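Local structure of mandelate racemase/muconate lactonizing enzyme family protein (Bradyrhizobium sp. ORS 278, 3TOY) at residues 83-88 against 120-125; 75-80 against 292-297; 32-37 against 56-61. The protein belongs to the mandelate racemase/muconate lactonizing enzyme family of the enolase superfamily, pairing an alpha+beta N-terminal domain with a C-terminal barrel domain. All blocks are in the same frame, centred on the assembly; numbering follows the deposited sequence.

From the N terminus, the chain first closes contact 3, where residues 32-37 of the opening strand pair with residues 56-61 of the strand that returns beside them. The third strand of the sheet then ends at Phe-75, and residues 75-80 enter contact 2, whose partner, 292-297, comes 212 residues later in the barrel domain. Nested within that long loop lies contact 1, between helix 82-95 and the start of helix 122-142. The three adjoin one another: Val-86 packs on Ala-34 and Ala-36, Leu-85 on Val-58, Met-125 reaches Phe-75 and Met-296, and Phe-75 packs on Pro-56. Contacts 1 and 3 lie within the N-terminal domain, and contact 2 fastens it to the barrel.

Contact 1 of 3, residues 83-88 against 120-125. With NI (nickel (II) ion), chain G.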
loop_
_atom_site.group_PDB
_atom_site.type_symbol
_atom_site.label_atom_id
_atom_site.label_comp_id
_atom_site.label_asym_id
_atom_site.label_seq_id
_atom_site.Cartn_x
_atom_site.Cartn_y
_atom_site.Cartn_z
ATOM N N LYS A 83 -28.462 28.647 24.907
ATOM C CA LYS A 83 -28.208 30.086 24.804
ATOM C C LYS A 83 -27.170 30.417 23.735
ATOM O O LYS A 83 -27.409 31.260 22.882
ATOM C CB LYS A 83 -27.788 30.660 26.155
ATOM C CG LYS A 83 -28.957 30.813 27.113
ATOM C CD LYS A 83 -28.527 31.394 28.450
ATOM C CE LYS A 83 -29.741 31.797 29.281
ATOM N NZ LYS A 83 -30.740 30.697 29.379
ATOM N N PRO A 84 -26.011 29.743 23.780
ATOM C CA PRO A 84 -24.977 29.928 22.755
ATOM C C PRO A 84 -25.545 29.750 21.332
ATOM O O PRO A 84 -25.271 30.581 20.448
ATOM C CB PRO A 84 -23.960 28.831 23.079
ATOM C CG PRO A 84 -24.173 28.487 24.490
ATOM C CD PRO A 84 -25.622 28.763 24.803
ATOM N N LEU A 85 -26.339 28.693 21.117
ATOM C CA LEU A 85 -26.907 28.409 19.783
ATOM C C LEU A 85 -27.873 29.508 19.351
ATOM O O LEU A 85 -27.850 29.965 18.214
ATOM C CB LEU A 85 -27.616 27.054 19.748
ATOM C CG LEU A 85 -26.668 25.850 19.617
ATOM C CD1 LEU A 85 -27.416 24.535 19.810
ATOM C CD2 LEU A 85 -25.982 25.903 18.266
ATOM N N VAL A 86 -28.708 29.964 20.281
ATOM C CA VAL A 86 -29.631 31.067 19.965
ATOM C C VAL A 86 -28.866 32.309 19.507
ATOM O O VAL A 86 -29.205 32.922 18.489
ATOM C CB VAL A 86 -30.535 31.394 21.184
ATOM C CG1 VAL A 86 -31.260 32.737 20.974
ATOM C CG2 VAL A 86 -31.527 30.257 21.410
ATOM N N HIS A 87 -27.839 32.656 20.246
ATOM C CA HIS A 87 -26.976 33.760 19.923
ATOM C C HIS A 87 -26.347 33.617 18.556
ATOM O O HIS A 87 -26.352 34.524 17.770
ATOM C CB HIS A 87 -25.812 33.787 20.886
ATOM C CG HIS A 87 -25.974 34.703 22.053
ATOM N ND1 HIS A 87 -25.819 36.067 21.958
ATOM C CD2 HIS A 87 -26.186 34.442 23.363
ATOM C CE1 HIS A 87 -25.986 36.607 23.150
ATOM N NE2 HIS A 87 -26.198 35.643 24.022
ATOM N N LEU A 88 -25.755 32.460 18.314
ATOM C CA LEU A 88 -25.059 32.247 17.050
ATOM C C LEU A 88 -25.999 32.372 15.862
ATOM O O LEU A 88 -25.680 33.039 14.870
ATOM C CB LEU A 88 -24.376 30.880 17.053
ATOM C CG LEU A 88 -23.116 30.891 17.917
ATOM C CD1 LEU A 88 -22.705 29.458 18.177
ATOM C CD2 LEU A 88 -21.972 31.688 17.254
ATOM N N GLN A 120 -16.732 23.766 12.849
ATOM C CA GLN A 120 -17.108 22.586 13.615
ATOM C C GLN A 120 -17.769 23.022 14.922
ATOM O O GLN A 120 -17.457 24.092 15.435
ATOM C CB GLN A 120 -15.892 21.723 13.966
ATOM C CG GLN A 120 -15.263 21.075 12.775
ATOM C CD GLN A 120 -14.375 22.028 12.012
ATOM O OE1 GLN A 120 -13.589 22.786 12.599
ATOM N NE2 GLN A 120 -14.509 22.015 10.690
ATOM N N GLY A 121 -18.674 22.196 15.442
ATOM C CA GLY A 121 -19.256 22.423 16.772
ATOM C C GLY A 121 -20.474 23.339 16.674
ATOM O O GLY A 121 -21.204 23.320 15.676
ATOM N N LEU A 122 -20.704 24.133 17.719
ATOM C CA LEU A 122 -21.944 24.933 17.796
ATOM C C LEU A 122 -22.163 25.811 16.568
ATOM O O LEU A 122 -23.299 25.935 16.087
ATOM C CB LEU A 122 -21.980 25.755 19.098
ATOM C CG LEU A 122 -21.875 24.929 20.383
ATOM C CD1 LEU A 122 -21.829 25.838 21.624
ATOM C CD2 LEU A 122 -23.004 23.899 20.545
ATOM N N VAL A 123 -21.092 26.427 16.057
ATOM C CA VAL A 123 -21.197 27.268 14.878
ATOM C C VAL A 123 -21.744 26.466 13.709
ATOM O O VAL A 123 -22.621 26.929 12.978
ATOM C CB VAL A 123 -19.820 27.903 14.519
ATOM C CG1 VAL A 123 -19.812 28.462 13.111
ATOM C CG2 VAL A 123 -19.422 28.955 15.576
ATOM N N GLY A 124 -21.229 25.249 13.532
ATOM C CA GLY A 124 -21.711 24.389 12.456
ATOM C C GLY A 124 -23.191 24.033 12.564
ATOM O O GLY A 124 -23.882 23.911 11.549
ATOM N N MET A 125 -23.670 23.836 13.789
ATOM C CA MET A 125 -25.086 23.520 14.000
ATOM C C MET A 125 -25.973 24.707 13.636
ATOM O O MET A 125 -27.032 24.537 13.017
ATOM C CB MET A 125 -25.335 23.115 15.438
ATOM C CG MET A 125 -24.548 21.865 15.877
ATOM S SD MET A 125 -24.582 21.574 17.636
ATOM C CE MET A 125 -26.176 20.793 17.843
HETATM NI NI NI G . -26.162 35.528 26.335
HETATM O O HOH W 1 -27.218 36.619 27.839
HETATM O O HOH W 2 -24.589 36.845 26.463
HETATM O O HOH W 3 -27.980 34.386 26.405
HETATM O O HOH W 4 -27.277 37.222 26.966
#
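Pro-84, Leu-85 and Leu-88 from one helix meet Leu-122, Val-123 and Met-125 from the other in a contact made chiefly by apolar side chains, with no hydrogen bond between the two segments. Leu-122 lies at its middle. Its CB is approached by CD1 of Leu-88 at 3.9 Å, the two side chains crossing at about a right angle, while its CD1 reaches CB of Pro-84 at 4.0 Å. Leu-85 works through a single branch: CG stands anti to the carbonyl carbon (chi1 -79°), and CD2 lies 4.0 Å from CB of Met-125 and 3.5 Å from the carbonyl O of Leu-122. The other branch of Leu-88, CD2, touches CG2 of Val-123 at 4.1 Å. Branched aliphatic residues suit these places because their methyls fill the buried space between two backbones and demand no polar partner.

The two helices, 82-95 and 122-142, belong to the helical part of the N-terminal domain. Gly-121 is the N-cap residue of the second, and its positive phi (87°) is a conformation glycine adopts easily; its carbonyl O accepts the first-turn bond from N of Met-125. Pro-84 fits the first turn of the other helix, where the missing N-H costs no helical bond.

Metal coordination occupies a different side of helix 82-95. NE2 of His-87 binds nickel at 2.3 Å, waters are also ligands, and His-87 of the second subunit supplies its own NE2 to the same ion. The metal therefore bridges two copies of this helix across a subunit interface.

Contact 2 of 3, residues 75-80 against 292-297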
loop_
_atom_site.group_PDB
_atom_site.type_symbol
_atom_site.label_atom_id
_atom_site.label_comp_id
_atom_site.label_asym_id
_atom_site.label_seq_id
_atom_site.Cartn_x
_atom_site.Cartn_y
_atom_site.Cartn_z
ATOM N N PHE A 75 -31.755 19.892 17.544
ATOM C CA PHE A 75 -31.661 19.210 18.838
ATOM C C PHE A 75 -30.330 19.614 19.416
ATOM O O PHE A 75 -29.294 19.477 18.747
ATOM C CB PHE A 75 -31.723 17.688 18.672
ATOM C CG PHE A 75 -31.420 16.927 19.929
ATOM C CD1 PHE A 75 -32.314 16.927 20.996
ATOM C CD2 PHE A 75 -30.236 16.206 20.056
ATOM C CE1 PHE A 75 -32.035 16.226 22.136
ATOM C CE2 PHE A 75 -29.957 15.511 21.209
ATOM C CZ PHE A 75 -30.848 15.511 22.250
ATOM N N ALA A 76 -30.342 20.115 20.652
ATOM C CA ALA A 76 -29.165 20.759 21.200
ATOM C C ALA A 76 -28.376 19.884 22.168
ATOM O O ALA A 76 -27.350 20.326 22.707
ATOM C CB ALA A 76 -29.555 22.087 21.866
ATOM N N TYR A 77 -28.849 18.654 22.379
ATOM C CA TYR A 77 -28.203 17.706 23.286
ATOM C C TYR A 77 -28.314 18.042 24.773
ATOM O O TYR A 77 -28.688 17.188 25.568
ATOM C CB TYR A 77 -26.724 17.515 22.920
ATOM C CG TYR A 77 -26.534 16.583 21.732
ATOM C CD1 TYR A 77 -26.472 15.199 21.913
ATOM C CD2 TYR A 77 -26.435 17.083 20.442
ATOM C CE1 TYR A 77 -26.300 14.338 20.816
ATOM C CE2 TYR A 77 -26.268 16.222 19.341
ATOM C CZ TYR A 77 -26.199 14.864 19.548
ATOM O OH TYR A 77 -26.034 14.010 18.464
ATOM N N THR A 78 -27.955 19.273 25.132
ATOM C CA THR A 78 -27.902 19.708 26.541
ATOM C C THR A 78 -28.396 21.157 26.664
ATOM O O THR A 78 -28.237 21.946 25.739
ATOM C CB THR A 78 -26.475 19.570 27.125
ATOM O OG1 THR A 78 -26.435 20.109 28.451
ATOM C CG2 THR A 78 -25.445 20.311 26.262
ATOM N N ARG A 79 -29.016 21.514 27.790
ATOM C CA ARG A 79 -29.560 22.878 27.915
ATOM C C ARG A 79 -28.426 23.901 27.873
ATOM O O ARG A 79 -28.598 25.046 27.452
ATOM C CB ARG A 79 -30.404 23.033 29.192
ATOM C CG ARG A 79 -29.616 22.910 30.485
ATOM C CD ARG A 79 -30.129 23.876 31.561
ATOM N NE ARG A 79 -31.473 23.539 32.033
ATOM C CZ ARG A 79 -32.563 24.279 31.822
ATOM N NH1 ARG A 79 -32.490 25.422 31.145
ATOM N NH2 ARG A 79 -33.733 23.873 32.302
ATOM N N LEU A 80 -27.244 23.468 28.288
ATOM C CA LEU A 80 -26.057 24.301 28.220
ATOM C C LEU A 80 -25.818 24.899 26.819
ATOM O O LEU A 80 -25.295 26.003 26.684
ATOM C CB LEU A 80 -24.857 23.483 28.701
ATOM C CG LEU A 80 -23.507 24.146 28.901
ATOM C CD1 LEU A 80 -22.772 23.457 30.055
ATOM C CD2 LEU A 80 -22.713 24.063 27.607
ATOM N N MET A 292 -24.576 7.615 8.785
ATOM C CA MET A 292 -25.839 8.277 9.122
ATOM C C MET A 292 -25.586 9.740 9.504
ATOM O O MET A 292 -25.496 10.077 10.699
ATOM C CB MET A 292 -26.552 7.537 10.270
ATOM C CG MET A 292 -25.702 7.213 11.489
ATOM S SD MET A 292 -26.609 6.203 12.702
ATOM C CE MET A 292 -27.648 7.470 13.518
ATOM N N PRO A 293 -25.433 10.610 8.497
ATOM C CA PRO A 293 -25.196 12.016 8.818
ATOM C C PRO A 293 -26.382 12.609 9.601
ATOM O O PRO A 293 -27.505 12.112 9.487
ATOM C CB PRO A 293 -25.076 12.685 7.449
ATOM C CG PRO A 293 -24.800 11.561 6.469
ATOM C CD PRO A 293 -25.446 10.346 7.043
ATOM N N ASP A 294 -26.081 13.624 10.405
ATOM C CA ASP A 294 -27.068 14.456 11.101
ATOM C C ASP A 294 -27.182 15.748 10.304
ATOM O O ASP A 294 -26.173 16.421 10.030
ATOM C CB ASP A 294 -26.533 14.751 12.511
ATOM C CG ASP A 294 -27.546 15.485 13.395
ATOM O OD1 ASP A 294 -28.259 16.386 12.878
ATOM O OD2 ASP A 294 -27.607 15.147 14.595
ATOM N N LEU A 295 -28.396 16.101 9.901
ATOM C CA LEU A 295 -28.563 17.329 9.144
ATOM C C LEU A 295 -28.011 18.548 9.891
ATOM O O LEU A 295 -27.664 19.528 9.254
ATOM C CB LEU A 295 -30.040 17.545 8.775
ATOM C CG LEU A 295 -30.511 16.687 7.599
ATOM C CD1 LEU A 295 -32.052 16.592 7.574
ATOM C CD2 LEU A 295 -29.993 17.219 6.277
ATOM N N MET A 296 -27.940 18.489 11.222
ATOM C CA MET A 296 -27.421 19.623 12.004
ATOM C C MET A 296 -25.909 19.756 11.905
ATOM O O MET A 296 -25.361 20.797 12.243
ATOM C CB MET A 296 -27.690 19.445 13.494
ATOM C CG MET A 296 -29.089 19.211 13.920
ATOM S SD MET A 296 -29.053 19.316 15.725
ATOM C CE MET A 296 -28.333 17.751 16.246
ATOM N N LYS A 297 -25.218 18.688 11.502
ATOM C CA LYS A 297 -23.729 18.716 11.557
ATOM C C LYS A 297 -23.108 18.513 10.174
ATOM O O LYS A 297 -21.972 18.924 9.915
ATOM C CB LYS A 297 -23.225 17.640 12.517
ATOM C CG LYS A 297 -23.644 17.871 13.960
ATOM C CD LYS A 297 -22.913 16.956 14.917
ATOM C CE LYS A 297 -23.173 17.345 16.373
ATOM N NZ LYS A 297 -22.418 16.505 17.351
HETATM O O HOH W 5 -25.341 14.898 16.135
#
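Phe-75, Tyr-77 and Met-296 form a buried contact between domains: the end of strand 69-75 and the loop after it, from the N-terminal domain, meet the loop that follows strand 290-291 of the barrel domain. Met-296 makes the principal approach. Its extended chi2 (-171°) carries SD to 3.0 Å from the carbonyl O of Phe-75, an oxygen that has no hydrogen-bonding partner in the model. A bend at the last torsion (chi3 -76°) then turns the terminal CE toward CB of Phe-75, at 4.2 Å, and obliquely toward the ring of Tyr-77, 4.0 Å from CE2.

Polar contact is indirect. A water at the edge of the Tyr-77 ring, 2.6 Å from OH of Tyr-77, probably donates to OD2 of Asp-294 at 2.8 Å; it spans OH and OD2, which are themselves 4.3 Å apart. Asp-294 is itself held by an Asx turn, its OD1 accepting from N of Met-296 at 2.7 Å, and OD2 also bonds His-321. Within its own loop, Tyr-77 N sits over the centre of the Phe-75 ring.

Lys-297 turns its NZ to Asn-272 and to the carbonyl of Leu-117 of the second subunit. On the sheet side Phe-75 stacks with Phe-345 and packs on strand 50-64, while on the barrel side Leu-295 rests against helices 300-314 and 324-330.

Contact 3 of 3, residues 32-37 against 56-61; sequences VTARAV and PLVLID
Strands 32-37 and 56-61 run antiparallel, their axes 4.5 Å apart at closest with 159° between their directions, and six backbone hydrogen bonds join them. The bonds come in reciprocal pairs at Thr-33/Asp-61, Arg-35/Leu-59 and Val-37/Leu-57; N of Leu-59 to O of Arg-35 is the shortest, at 2.7 Å. Between them, Ala-34/Ile-60 and Ala-36/Val-58 are non-hydrogen-bonded pairs. There CA-H...O contacts add to the pairing, as from CA of Ala-34 to O of Leu-59 at 3.3 Å. The two strands form the beta hairpin that opens the antiparallel sheet of the N-terminal domain.

One face carries Thr-33, Arg-35, Val-37, Leu-57, Leu-59 and Asp-61. In Val-37, CG1 stands anti to the carbonyl carbon (chi1 -62°), which leaves CG2 between N and the carbonyl carbon, 3.7 Å from CB of Leu-57; CG1 lies 3.9 Å from CD1 of Leu-59, the two side chains at about a right angle. Beta-branched valine suits such an extended strand.

From the middle of its strand Arg-35 reaches toward Asp-61, bending at chi3, and its NH2 forms a long salt bridge to OD2 of Asp-61 at 3.8 Å, with the guanidinium and carboxylate planes 48° apart. Both have closer partners: Arg-35 pairs with Glu-374, and OD1 of Asp-61 accepts from His-71 and Trp-372. A water joins OG1 of Thr-33 to O of Asp-61.

On the other face, CB of Ala-34 touches CG1 of Val-58 at 4.0 Å. The small side chains of Ala-34 and Ala-36 are consistent with the close approach of helix 82-95, whose Leu-82 meets Ala-36 and Val-58. Helix 374-380 covers the Arg-35 face through Val-377, while strand 69-75 continues the sheet beyond 56-61 and Val-382 bonds to Ala-36 at the far side.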
loop_
_atom_site.group_PDB
_atom_site.type_symbol
_atom_site.label_atom_id
_atom_site.label_comp_id
_atom_site.label_asym_id
_atom_site.label_seq_id
_atom_site.Cartn_x
_atom_site.Cartn_y
_atom_site.Cartn_z
ATOM N N VAL A 32 -33.808 36.958 11.116
ATOM C CA VAL A 32 -33.664 35.628 11.659
ATOM C C VAL A 32 -33.872 35.693 13.166
ATOM O O VAL A 32 -33.247 36.495 13.858
ATOM C CB VAL A 32 -32.243 35.080 11.331
ATOM C CG1 VAL A 32 -31.969 33.811 12.092
ATOM C CG2 VAL A 32 -32.119 34.861 9.834
ATOM N N THR A 33 -34.753 34.849 13.689
ATOM C CA THR A 33 -34.898 34.765 15.121
ATOM C C THR A 33 -34.809 33.306 15.540
ATOM O O THR A 33 -35.137 32.412 14.769
ATOM C CB THR A 33 -36.228 35.393 15.601
ATOM O OG1 THR A 33 -37.328 34.559 15.220
ATOM C CG2 THR A 33 -36.402 36.765 14.985
ATOM N N ALA A 34 -34.349 33.079 16.760
ATOM C CA ALA A 34 -34.236 31.734 17.286
ATOM C C ALA A 34 -34.822 31.678 18.675
ATOM O O ALA A 34 -34.617 32.585 19.486
ATOM C CB ALA A 34 -32.750 31.313 17.318
ATOM N N ARG A 35 -35.545 30.605 18.966
ATOM C CA ARG A 35 -36.059 30.408 20.314
ATOM C C ARG A 35 -35.654 29.052 20.869
ATOM O O ARG A 35 -35.604 28.064 20.134
ATOM C CB ARG A 35 -37.584 30.539 20.338
ATOM C CG ARG A 35 -38.110 31.918 19.896
ATOM C CD ARG A 35 -39.638 31.914 19.833
ATOM N NE ARG A 35 -40.141 31.203 18.660
ATOM C CZ ARG A 35 -41.421 30.912 18.450
ATOM N NH1 ARG A 35 -42.343 31.281 19.332
ATOM N NH2 ARG A 35 -41.782 30.264 17.350
ATOM N N ALA A 36 -35.390 29.008 22.168
ATOM C CA ALA A 36 -35.051 27.767 22.852
ATOM C C ALA A 36 -36.270 27.171 23.555
ATOM O O ALA A 36 -37.021 27.887 24.225
ATOM C CB ALA A 36 -33.928 28.028 23.860
ATOM N N VAL A 37 -36.472 25.864 23.409
ATOM C CA VAL A 37 -37.516 25.165 24.153
ATOM C C VAL A 37 -36.958 23.892 24.753
ATOM O O VAL A 37 -35.959 23.352 24.269
ATOM C CB VAL A 37 -38.730 24.804 23.289
ATOM C CG1 VAL A 37 -39.404 26.064 22.748
ATOM C CG2 VAL A 37 -38.337 23.893 22.129
ATOM N N PRO A 56 -34.049 19.463 24.546
ATOM C CA PRO A 56 -33.619 20.846 24.351
ATOM C C PRO A 56 -33.494 21.147 22.860
ATOM O O PRO A 56 -32.653 20.546 22.177
ATOM C CB PRO A 56 -32.269 20.914 25.081
ATOM C CG PRO A 56 -31.820 19.484 25.259
ATOM C CD PRO A 56 -32.946 18.561 24.939
ATOM N N LEU A 57 -34.363 22.027 22.347
ATOM C CA LEU A 57 -34.394 22.353 20.920
ATOM C C LEU A 57 -34.191 23.845 20.695
ATOM O O LEU A 57 -34.504 24.663 21.555
ATOM C CB LEU A 57 -35.724 21.957 20.281
ATOM C CG LEU A 57 -36.344 20.598 20.599
ATOM C CD1 LEU A 57 -37.655 20.399 19.809
ATOM C CD2 LEU A 57 -35.335 19.495 20.267
ATOM N N VAL A 58 -33.671 24.195 19.528
ATOM C CA VAL A 58 -33.621 25.583 19.075
ATOM C C VAL A 58 -34.486 25.684 17.827
ATOM O O VAL A 58 -34.253 24.985 16.837
ATOM C CB VAL A 58 -32.181 26.038 18.753
ATOM C CG1 VAL A 58 -32.165 27.425 18.081
ATOM C CG2 VAL A 58 -31.320 26.027 20.016
ATOM N N LEU A 59 -35.499 26.550 17.872
ATOM C CA LEU A 59 -36.433 26.705 16.763
ATOM C C LEU A 59 -36.056 27.947 15.993
ATOM O O LEU A 59 -35.915 29.030 16.574
ATOM C CB LEU A 59 -37.876 26.823 17.296
ATOM C CG LEU A 59 -38.262 25.807 18.371
ATOM C CD1 LEU A 59 -39.721 26.013 18.842
ATOM C CD2 LEU A 59 -38.055 24.362 17.854
ATOM N N ILE A 60 -35.880 27.794 14.687
ATOM C CA ILE A 60 -35.263 28.816 13.862
ATOM C C ILE A 60 -36.287 29.316 12.878
ATOM O O ILE A 60 -36.970 28.526 12.221
ATOM C CB ILE A 60 -34.024 28.231 13.088
ATOM C CG1 ILE A 60 -32.954 27.756 14.081
ATOM C CG2 ILE A 60 -33.491 29.206 12.062
ATOM C CD1 ILE A 60 -31.665 27.136 13.430
ATOM N N ASP A 61 -36.400 30.642 12.787
ATOM C CA ASP A 61 -37.297 31.280 11.830
ATOM C C ASP A 61 -36.521 32.243 10.963
ATOM O O ASP A 61 -35.838 33.133 11.458
ATOM C CB ASP A 61 -38.413 32.044 12.551
ATOM C CG ASP A 61 -39.248 31.146 13.422
ATOM O OD1 ASP A 61 -39.744 30.125 12.923
ATOM O OD2 ASP A 61 -39.412 31.453 14.618
HETATM O O HOH W 6 -37.591 35.769 12.290
#